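Local coordinates for Alpha/beta hydrolase fold protein (Ochrobactrum, PDB 4G9E) that hydrolyses N-acyl homoserine lactones, opening the lactone ring of these bacterial signal molecules, and binds N-butanoyl-homoserine in this crystal, at residues 234-246 and 257-269. Residues are numbered along the deposited sequence; the frame is centred on the assembly and turned at random. Where two conformers were deposited one is given.
Sequences NLWEGKTHVIDNA and EFDAYLARFIRDC
Trp-236, on the loop leading into strand 241-243, meets Phe-265 and Asp-268 of helix 255-270, a worked example of one indole serving packing and polarity together. On this close-packed, buried side chi1 (178°) turns CG away from the backbone N, and the edge of Phe-265 meets one face of the ring, CD1 3.5 Å from Trp-236 CG. The opposite face carries Glu-237 CG, while in the ring plane NE1 donates to the anti lone pair of Asp-268 OD2 at 2.8 Å. Replacing the indole by an alanine is likely to leave Asp-268 OD2 without this donor and open a gap beside Phe-265. Further along the strand, buried Ile-243 packs CG1 3.8 Å from Tyr-261 CE2.

The outer side is polar and wetter. Arg-264 grips Glu-237 side-on, NE to OE2 at 2.7 Å and NH1 to OE1 at 3.0 Å, the two groups nearly coplanar. Arg-267 holds Asp-268 OD1, and a water donates to Glu-237 OE2 and Asp-268 OD2; together they probably ease the like charges. Another water joins Glu-257 OE1, Val-242 O and Tyr-261 OH.

Residues 257-269 run roughly antiparallel to edge strand 241-243, while Trp-236, Ile-243 and Phe-265 also touch strand 211-216 and Leu-262 meets helix 47-51.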
ATOM      1  N   ASN A 234      -3.471   6.459 -17.479  1.00 10.21           N
ATOM      2  CA  ASN A 234      -4.867   6.799 -17.244  1.00 10.23           C
ATOM      3  C   ASN A 234      -5.018   7.331 -15.827  1.00  9.33           C
ATOM      4  O   ASN A 234      -5.460   6.619 -14.922  1.00  9.84           O
ATOM      5  CB  ASN A 234      -5.720   5.554 -17.453  1.00 11.02           C
ATOM      6  CG  ASN A 234      -7.199   5.818 -17.308  1.00 11.56           C
ATOM      7  OD1 ASN A 234      -7.642   6.964 -17.212  1.00 14.12           O
ATOM      8  ND2 ASN A 234      -7.981   4.745 -17.291  1.00 12.10           N
ATOM      9  N   LEU A 235      -4.614   8.584 -15.637  1.00  9.92           N
ATOM     10  CA  LEU A 235      -4.613   9.211 -14.323  1.00  9.38           C
ATOM     11  C   LEU A 235      -6.030   9.634 -13.945  1.00  9.32           C
ATOM     12  O   LEU A 235      -6.662  10.443 -14.632  1.00 10.35           O
ATOM     13  CB  LEU A 235      -3.690  10.425 -14.317  1.00 10.40           C
ATOM     14  CG  LEU A 235      -3.537  11.169 -12.995  1.00 10.44           C
ATOM     15  CD1 LEU A 235      -3.031  10.243 -11.899  1.00 10.66           C
ATOM     16  CD2 LEU A 235      -2.610  12.363 -13.178  1.00 11.97           C
ATOM     17  N   TRP A 236      -6.530   9.076 -12.849  1.00  9.06           N
ATOM     18  CA  TRP A 236      -7.900   9.332 -12.417  1.00  8.76           C
ATOM     19  C   TRP A 236      -8.123  10.809 -12.124  1.00  9.02           C
ATOM     20  O   TRP A 236      -7.397  11.416 -11.331  1.00  9.50           O
ATOM     21  CB  TRP A 236      -8.201   8.485 -11.189  1.00  8.77           C
ATOM     22  CG  TRP A 236      -9.563   8.679 -10.609  1.00  8.38           C
ATOM     23  CD1 TRP A 236     -10.759   8.309 -11.157  1.00  9.31           C
ATOM     24  CD2 TRP A 236      -9.868   9.265  -9.339  1.00  8.43           C
ATOM     25  NE1 TRP A 236     -11.790   8.640 -10.303  1.00  8.86           N
ATOM     26  CE2 TRP A 236     -11.267   9.226  -9.180  1.00  7.71           C
ATOM     27  CE3 TRP A 236      -9.089   9.823  -8.321  1.00  9.18           C
ATOM     28  CZ2 TRP A 236     -11.901   9.717  -8.041  1.00  8.84           C
ATOM     29  CZ3 TRP A 236      -9.719  10.308  -7.195  1.00 10.05           C
ATOM     30  CH2 TRP A 236     -11.112  10.252  -7.065  1.00  9.46           C
ATOM     31  N   GLU A 237      -9.134  11.370 -12.783  1.00  9.80           N
ATOM     32  CA  GLU A 237      -9.488  12.791 -12.680  1.00 10.27           C
ATOM     33  C   GLU A 237      -8.396  13.730 -13.205  1.00 11.61           C
ATOM     34  O   GLU A 237      -8.451  14.941 -13.006  1.00 13.31           O
ATOM     35  CB  GLU A 237      -9.976  13.162 -11.271  1.00 11.25           C
ATOM     36  CG  GLU A 237     -11.294  12.480 -10.936  1.00 11.56           C
ATOM     37  CD  GLU A 237     -11.924  12.941  -9.635  1.00 11.97           C
ATOM     38  OE1 GLU A 237     -11.239  13.592  -8.815  1.00 13.33           O
ATOM     39  OE2 GLU A 237     -13.120  12.634  -9.437  1.00 11.96           O
ATOM     40  N   GLY A 238      -7.418  13.157 -13.901  1.00 11.08           N
ATOM     41  CA  GLY A 238      -6.459  13.929 -14.671  1.00 12.53           C
ATOM     42  C   GLY A 238      -5.424  14.691 -13.877  1.00 13.91           C
ATOM     43  O   GLY A 238      -4.715  15.530 -14.424  1.00 15.47           O
ATOM     44  N   LYS A 239      -5.363  14.443 -12.591  1.00 13.04           N
ATOM     45  CA  LYS A 239      -4.371  15.101 -11.754  1.00 13.80           C
ATOM     46  C   LYS A 239      -4.030  14.254 -10.534  1.00 12.04           C
ATOM     47  O   LYS A 239      -4.750  13.354 -10.206  1.00 12.36           O
ATOM     48  CB  LYS A 239      -4.831  16.502 -11.320  1.00 20.00           C
ATOM     49  CG  LYS A 239      -5.960  16.437 -10.344  1.00 20.00           C
ATOM     50  CD  LYS A 239      -6.417  17.876  -9.997  1.00 20.00           C
ATOM     51  CE  LYS A 239      -5.279  18.659  -9.305  1.00 20.00           C
ATOM     52  NZ  LYS A 239      -4.921  20.085  -9.741  1.00 20.00           N
ATOM     53  N   THR A 240      -2.894  14.572  -9.901  1.00 11.41           N
ATOM     54  CA  THR A 240      -2.585  14.011  -8.600  1.00 11.38           C
ATOM     55  C   THR A 240      -3.276  14.878  -7.546  1.00 12.39           C
ATOM     56  O   THR A 240      -3.394  16.092  -7.713  1.00 17.54           O
ATOM     57  CB  THR A 240      -1.059  13.878  -8.370  1.00 12.00           C
ATOM     58  OG1 THR A 240      -0.443  15.171  -8.374  1.00 14.12           O
ATOM     59  CG2 THR A 240      -0.439  13.031  -9.469  1.00 11.74           C
ATOM     60  N   HIS A 241      -3.765  14.239  -6.489  1.00  9.49           N
ATOM     61  CA  HIS A 241      -4.572  14.894  -5.463  0.51 10.23           C
ATOM     62  C   HIS A 241      -3.768  15.092  -4.189  1.00  9.03           C
ATOM     63  O   HIS A 241      -2.970  14.223  -3.812  1.00  9.65           O
ATOM     64  CB  HIS A 241      -5.804  14.045  -5.139  0.51 11.49           C
ATOM     65  CG  HIS A 241      -6.825  14.004  -6.232  0.51 12.92           C
ATOM     66  ND1 HIS A 241      -7.507  15.123  -6.658  0.51 13.39           N
ATOM     67  CD2 HIS A 241      -7.304  12.971  -6.966  0.51 13.70           C
ATOM     68  CE1 HIS A 241      -8.349  14.785  -7.619  0.51 14.21           C
ATOM     69  NE2 HIS A 241      -8.246  13.485  -7.823  0.51 14.62           N
ATOM     70  N   VAL A 242      -3.992  16.220  -3.521  1.00 10.04           N
ATOM     71  CA  VAL A 242      -3.257  16.559  -2.318  1.00  9.77           C
ATOM     72  C   VAL A 242      -4.233  16.997  -1.230  1.00 11.04           C
ATOM     73  O   VAL A 242      -5.102  17.842  -1.457  1.00 13.23           O
ATOM     74  CB  VAL A 242      -2.225  17.675  -2.608  1.00 11.62           C
ATOM     75  CG1 VAL A 242      -1.523  18.108  -1.339  1.00 12.54           C
ATOM     76  CG2 VAL A 242      -1.215  17.200  -3.652  1.00 13.42           C
ATOM     77  N   ILE A 243      -4.088  16.400  -0.052  1.00 10.58           N
ATOM     78  CA  ILE A 243      -4.931  16.690   1.100  1.00 11.51           C
ATOM     79  C   ILE A 243      -4.170  17.533   2.119  1.00 12.32           C
ATOM     80  O   ILE A 243      -3.110  17.141   2.592  1.00 12.60           O
ATOM     81  CB  ILE A 243      -5.398  15.379   1.759  1.00 11.51           C
ATOM     82  CG1 ILE A 243      -6.276  14.580   0.787  1.00 12.54           C
ATOM     83  CG2 ILE A 243      -6.119  15.666   3.072  1.00 13.44           C
ATOM     84  CD1 ILE A 243      -6.580  13.168   1.246  1.00 13.59           C
ATOM     85  N   ASP A 244      -4.707  18.701   2.451  1.00 14.13           N
ATOM     86  CA  ASP A 244      -4.080  19.562   3.447  1.00 16.99           C
ATOM     87  C   ASP A 244      -4.124  18.913   4.828  1.00 17.50           C
ATOM     88  O   ASP A 244      -5.003  18.107   5.114  1.00 18.51           O
ATOM     89  CB  ASP A 244      -4.800  20.909   3.530  1.00 19.65           C
ATOM     90  CG  ASP A 244      -4.685  21.730   2.258  1.00 22.52           C
ATOM     91  OD1 ASP A 244      -3.901  21.361   1.361  1.00 24.72           O
ATOM     92  OD2 ASP A 244      -5.379  22.769   2.172  1.00 25.59           O
ATOM     93  N   ASN A 245      -3.174  19.272   5.683  1.00 19.25           N
ATOM     94  CA  ASN A 245      -3.191  18.833   7.080  1.00 20.00           C
ATOM     95  C   ASN A 245      -3.107  17.330   7.203  1.00 19.33           C
ATOM     96  O   ASN A 245      -3.749  16.718   8.060  1.00 20.49           O
ATOM     97  CB  ASN A 245      -4.446  19.331   7.800  1.00 21.73           C
ATOM     98  CG  ASN A 245      -4.643  20.810   7.654  1.00 22.83           C
ATOM     99  OD1 ASN A 245      -5.729  21.273   7.310  1.00 25.03           O
ATOM    100  ND2 ASN A 245      -3.584  21.568   7.889  1.00 21.54           N
ATOM    101  N   ALA A 246      -2.325  16.736   6.317  1.00 16.13           N
ATOM    102  CA  ALA A 246      -2.039  15.316   6.387  1.00 13.96           C
ATOM    103  C   ALA A 246      -0.644  15.081   5.847  1.00 12.25           C
ATOM    104  O   ALA A 246      -0.143  15.867   5.044  1.00 12.25           O
ATOM    105  CB  ALA A 246      -3.048  14.525   5.567  1.00 13.97           C
ATOM    106  N   GLU A 257     -11.773  13.263   4.490  1.00 10.61           N
ATOM    107  CA  GLU A 257     -11.310  13.786   3.211  1.00 11.23           C
ATOM    108  C   GLU A 257     -10.719  12.686   2.329  1.00  9.87           C
ATOM    109  O   GLU A 257     -10.987  12.620   1.125  1.00 11.45           O
ATOM    110  CB  GLU A 257     -10.306  14.917   3.405  1.00 14.48           C
ATOM    111  CG  GLU A 257      -9.949  15.612   2.108  1.00 18.44           C
ATOM    112  CD  GLU A 257      -9.328  16.973   2.316  1.00 22.67           C
ATOM    113  OE1 GLU A 257      -8.762  17.513   1.347  1.00 25.82           O
ATOM    114  OE2 GLU A 257      -9.411  17.504   3.442  1.00 23.31           O
ATOM    115  N   PHE A 258      -9.919  11.813   2.928  1.00  9.24           N
ATOM    116  CA  PHE A 258      -9.366  10.693   2.184  1.00  9.40           C
ATOM    117  C   PHE A 258     -10.484   9.789   1.652  1.00  8.75           C
ATOM    118  O   PHE A 258     -10.467   9.373   0.492  1.00  9.13           O
ATOM    119  CB  PHE A 258      -8.405   9.889   3.057  1.00  9.86           C
ATOM    120  CG  PHE A 258      -7.946   8.615   2.401  1.00  9.58           C
ATOM    121  CD1 PHE A 258      -6.879   8.611   1.517  1.00 10.45           C
ATOM    122  CD2 PHE A 258      -8.628   7.430   2.626  1.00  9.75           C
ATOM    123  CE1 PHE A 258      -6.492   7.430   0.888  1.00 10.61           C
ATOM    124  CE2 PHE A 258      -8.260   6.260   2.004  1.00 10.48           C
ATOM    125  CZ  PHE A 258      -7.189   6.256   1.140  1.00 11.14           C
ATOM    126  N   ASP A 259     -11.453   9.485   2.510  1.00  8.75           N
ATOM    127  CA  ASP A 259     -12.540   8.591   2.140  1.00  9.02           C
ATOM    128  C   ASP A 259     -13.374   9.160   1.000  1.00  9.26           C
ATOM    129  O   ASP A 259     -13.938   8.398   0.221  1.00  9.19           O
ATOM    130  CB  ASP A 259     -13.455   8.288   3.332  1.00  9.65           C
ATOM    131  CG  ASP A 259     -12.835   7.335   4.339  1.00 11.08           C
ATOM    132  OD1 ASP A 259     -11.786   6.724   4.051  1.00 11.76           O
ATOM    133  OD2 ASP A 259     -13.434   7.186   5.429  1.00 12.81           O
ATOM    134  N   ALA A 260     -13.481  10.483   0.905  1.00  9.47           N
ATOM    135  CA  ALA A 260     -14.177  11.083  -0.231  1.00  9.66           C
ATOM    136  C   ALA A 260     -13.509  10.656  -1.541  1.00  8.75           C
ATOM    137  O   ALA A 260     -14.184  10.263  -2.494  1.00  8.89           O
ATOM    138  CB  ALA A 260     -14.208  12.603  -0.106  1.00 10.41           C
ATOM    139  N   TYR A 261     -12.187  10.744  -1.593  1.00  7.68           N
ATOM    140  CA  TYR A 261     -11.468  10.297  -2.781  1.00  7.83           C
ATOM    141  C   TYR A 261     -11.615   8.794  -3.012  1.00  7.38           C
ATOM    142  O   TYR A 261     -11.882   8.357  -4.128  1.00  7.58           O
ATOM    143  CB  TYR A 261      -9.983  10.640  -2.686  1.00  8.59           C
ATOM    144  CG  TYR A 261      -9.674  12.103  -2.830  1.00  8.80           C
ATOM    145  CD1 TYR A 261      -9.740  12.732  -4.066  1.00 11.08           C
ATOM    146  CD2 TYR A 261      -9.299  12.861  -1.731  1.00 10.98           C
ATOM    147  CE1 TYR A 261      -9.452  14.080  -4.200  1.00 12.63           C
ATOM    148  CE2 TYR A 261      -9.003  14.205  -1.858  1.00 12.61           C
ATOM    149  CZ  TYR A 261      -9.078  14.806  -3.096  1.00 12.83           C
ATOM    150  OH  TYR A 261      -8.791  16.143  -3.231  1.00 16.78           O
ATOM    151  N   LEU A 262     -11.404   7.998  -1.969  1.00  7.61           N
ATOM    152  CA  LEU A 262     -11.432   6.555  -2.125  1.00  7.03           C
ATOM    153  C   LEU A 262     -12.816   6.079  -2.553  1.00  7.41           C
ATOM    154  O   LEU A 262     -12.932   5.258  -3.459  1.00  7.79           O
ATOM    155  CB  LEU A 262     -10.983   5.873  -0.834  1.00  8.08           C
ATOM    156  CG  LEU A 262     -10.985   4.344  -0.860  1.00  8.50           C
ATOM    157  CD1 LEU A 262     -10.134   3.798  -2.004  1.00  9.22           C
ATOM    158  CD2 LEU A 262     -10.539   3.791   0.488  1.00  9.62           C
ATOM    159  N   ALA A 263     -13.861   6.583  -1.901  1.00  7.43           N
ATOM    160  CA  ALA A 263     -15.219   6.199  -2.267  1.00  7.61           C
ATOM    161  C   ALA A 263     -15.541   6.572  -3.711  1.00  7.08           C
ATOM    162  O   ALA A 263     -16.166   5.795  -4.442  1.00  7.71           O
ATOM    163  CB  ALA A 263     -16.231   6.831  -1.316  1.00  7.90           C
ATOM    164  N   ARG A 264     -15.147   7.772  -4.119  1.00  6.88           N
ATOM    165  CA  ARG A 264     -15.435   8.224  -5.471  1.00  7.34           C
ATOM    166  C   ARG A 264     -14.692   7.361  -6.488  1.00  7.10           C
ATOM    167  O   ARG A 264     -15.246   6.985  -7.517  1.00  7.38           O
ATOM    168  CB  ARG A 264     -15.109   9.707  -5.648  1.00  8.17           C
ATOM    169  CG  ARG A 264     -15.640  10.293  -6.943  1.00  9.50           C
ATOM    170  CD  ARG A 264     -15.568  11.806  -6.936  1.00 10.75           C
ATOM    171  NE  ARG A 264     -14.216  12.367  -6.952  1.00 10.29           N
ATOM    172  CZ  ARG A 264     -13.668  13.055  -5.952  1.00 11.17           C
ATOM    173  NH1 ARG A 264     -12.457  13.570  -6.095  1.00 12.30           N
ATOM    174  NH2 ARG A 264     -14.323  13.233  -4.813  1.00 12.98           N
ATOM    175  N   PHE A 265     -13.445   7.031  -6.181  1.00  6.87           N
ATOM    176  CA  PHE A 265     -12.648   6.184  -7.052  1.00  7.06           C
ATOM    177  C   PHE A 265     -13.264   4.789  -7.173  1.00  6.87           C
ATOM    178  O   PHE A 265     -13.388   4.255  -8.280  1.00  7.34           O
ATOM    179  CB  PHE A 265     -11.217   6.097  -6.521  1.00  7.38           C
ATOM    180  CG  PHE A 265     -10.286   5.352  -7.426  1.00  7.04           C
ATOM    181  CD1 PHE A 265     -10.074   5.783  -8.725  1.00  7.57           C
ATOM    182  CD2 PHE A 265      -9.601   4.232  -6.971  1.00  7.05           C
ATOM    183  CE1 PHE A 265      -9.198   5.100  -9.566  1.00  7.81           C
ATOM    184  CE2 PHE A 265      -8.724   3.545  -7.809  1.00  7.45           C
ATOM    185  CZ  PHE A 265      -8.515   3.990  -9.097  1.00  7.91           C
ATOM    186  N   ILE A 266     -13.667   4.190  -6.056  1.00  6.89           N
ATOM    187  CA  ILE A 266     -14.292   2.872  -6.113  1.00  7.54           C
ATOM    188  C   ILE A 266     -15.574   2.927  -6.946  1.00  7.54           C
ATOM    189  O   ILE A 266     -15.791   2.089  -7.824  1.00  7.76           O
ATOM    190  CB  ILE A 266     -14.595   2.299  -4.720  1.00  7.44           C
ATOM    191  CG1 ILE A 266     -13.305   2.080  -3.926  1.00  7.76           C
ATOM    192  CG2 ILE A 266     -15.368   0.994  -4.843  1.00  8.73           C
ATOM    193  CD1 ILE A 266     -13.549   1.839  -2.445  1.00  9.02           C
ATOM    194  N   ARG A 267     -16.418   3.924  -6.691  1.00  7.71           N
ATOM    195  CA  ARG A 267     -17.649   4.077  -7.461  1.00  7.99           C
ATOM    196  C   ARG A 267     -17.324   4.191  -8.951  1.00  8.13           C
ATOM    197  O   ARG A 267     -17.944   3.528  -9.787  1.00  8.59           O
ATOM    198  CB  ARG A 267     -18.432   5.305  -6.965  1.00  8.11           C
ATOM    199  CG  ARG A 267     -19.842   5.451  -7.520  1.00  8.66           C
ATOM    200  CD  ARG A 267     -19.917   6.060  -8.915  1.00  9.31           C
ATOM    201  NE  ARG A 267     -19.128   7.274  -9.085  1.00  9.30           N
ATOM    202  CZ  ARG A 267     -19.534   8.505  -8.776  1.00  9.09           C
ATOM    203  NH1 ARG A 267     -18.714   9.523  -8.994  1.00  9.74           N
ATOM    204  NH2 ARG A 267     -20.749   8.732  -8.264  1.00  9.96           N
ATOM    205  N   ASP A 268     -16.354   5.032  -9.284  1.00  7.60           N
ATOM    206  CA  ASP A 268     -15.993   5.249 -10.674  1.00  8.31           C
ATOM    207  C   ASP A 268     -15.486   3.973 -11.343  1.00  8.51           C
ATOM    208  O   ASP A 268     -15.769   3.732 -12.510  1.00 10.57           O
ATOM    209  CB  ASP A 268     -14.935   6.340 -10.811  1.00  8.57           C
ATOM    210  CG  ASP A 268     -15.457   7.737 -10.529  1.00  8.84           C
ATOM    211  OD1 ASP A 268     -16.683   7.937 -10.339  1.00  9.40           O
ATOM    212  OD2 ASP A 268     -14.598   8.644 -10.525  1.00 10.47           O
ATOM    213  N   CYS A 269     -14.725   3.164 -10.610  1.00  8.45           N
ATOM    214  CA  CYS A 269     -14.107   1.968 -11.182  1.00  9.14           C
ATOM    215  C   CYS A 269     -15.039   0.766 -11.238  1.00  9.23           C
ATOM    216  O   CYS A 269     -14.738  -0.208 -11.929  1.00 10.84           O
ATOM    217  CB  CYS A 269     -12.872   1.576 -10.374  1.00  9.11           C
ATOM    218  SG  CYS A 269     -11.472   2.681 -10.534  1.00  9.32           S
TER
HETATM  219  O   HOH W   1     -14.982  11.292 -10.777  0.99 20.40           O
HETATM  220  O   HOH W   2      -7.987  17.563  -1.287  0.58 20.45           O
HETATM  221  O   HOH W   3      -7.291  19.421   1.524  0.96 20.10           O
HETATM  222  O   HOH W   4      -7.730  18.013   5.333  0.84 33.96           O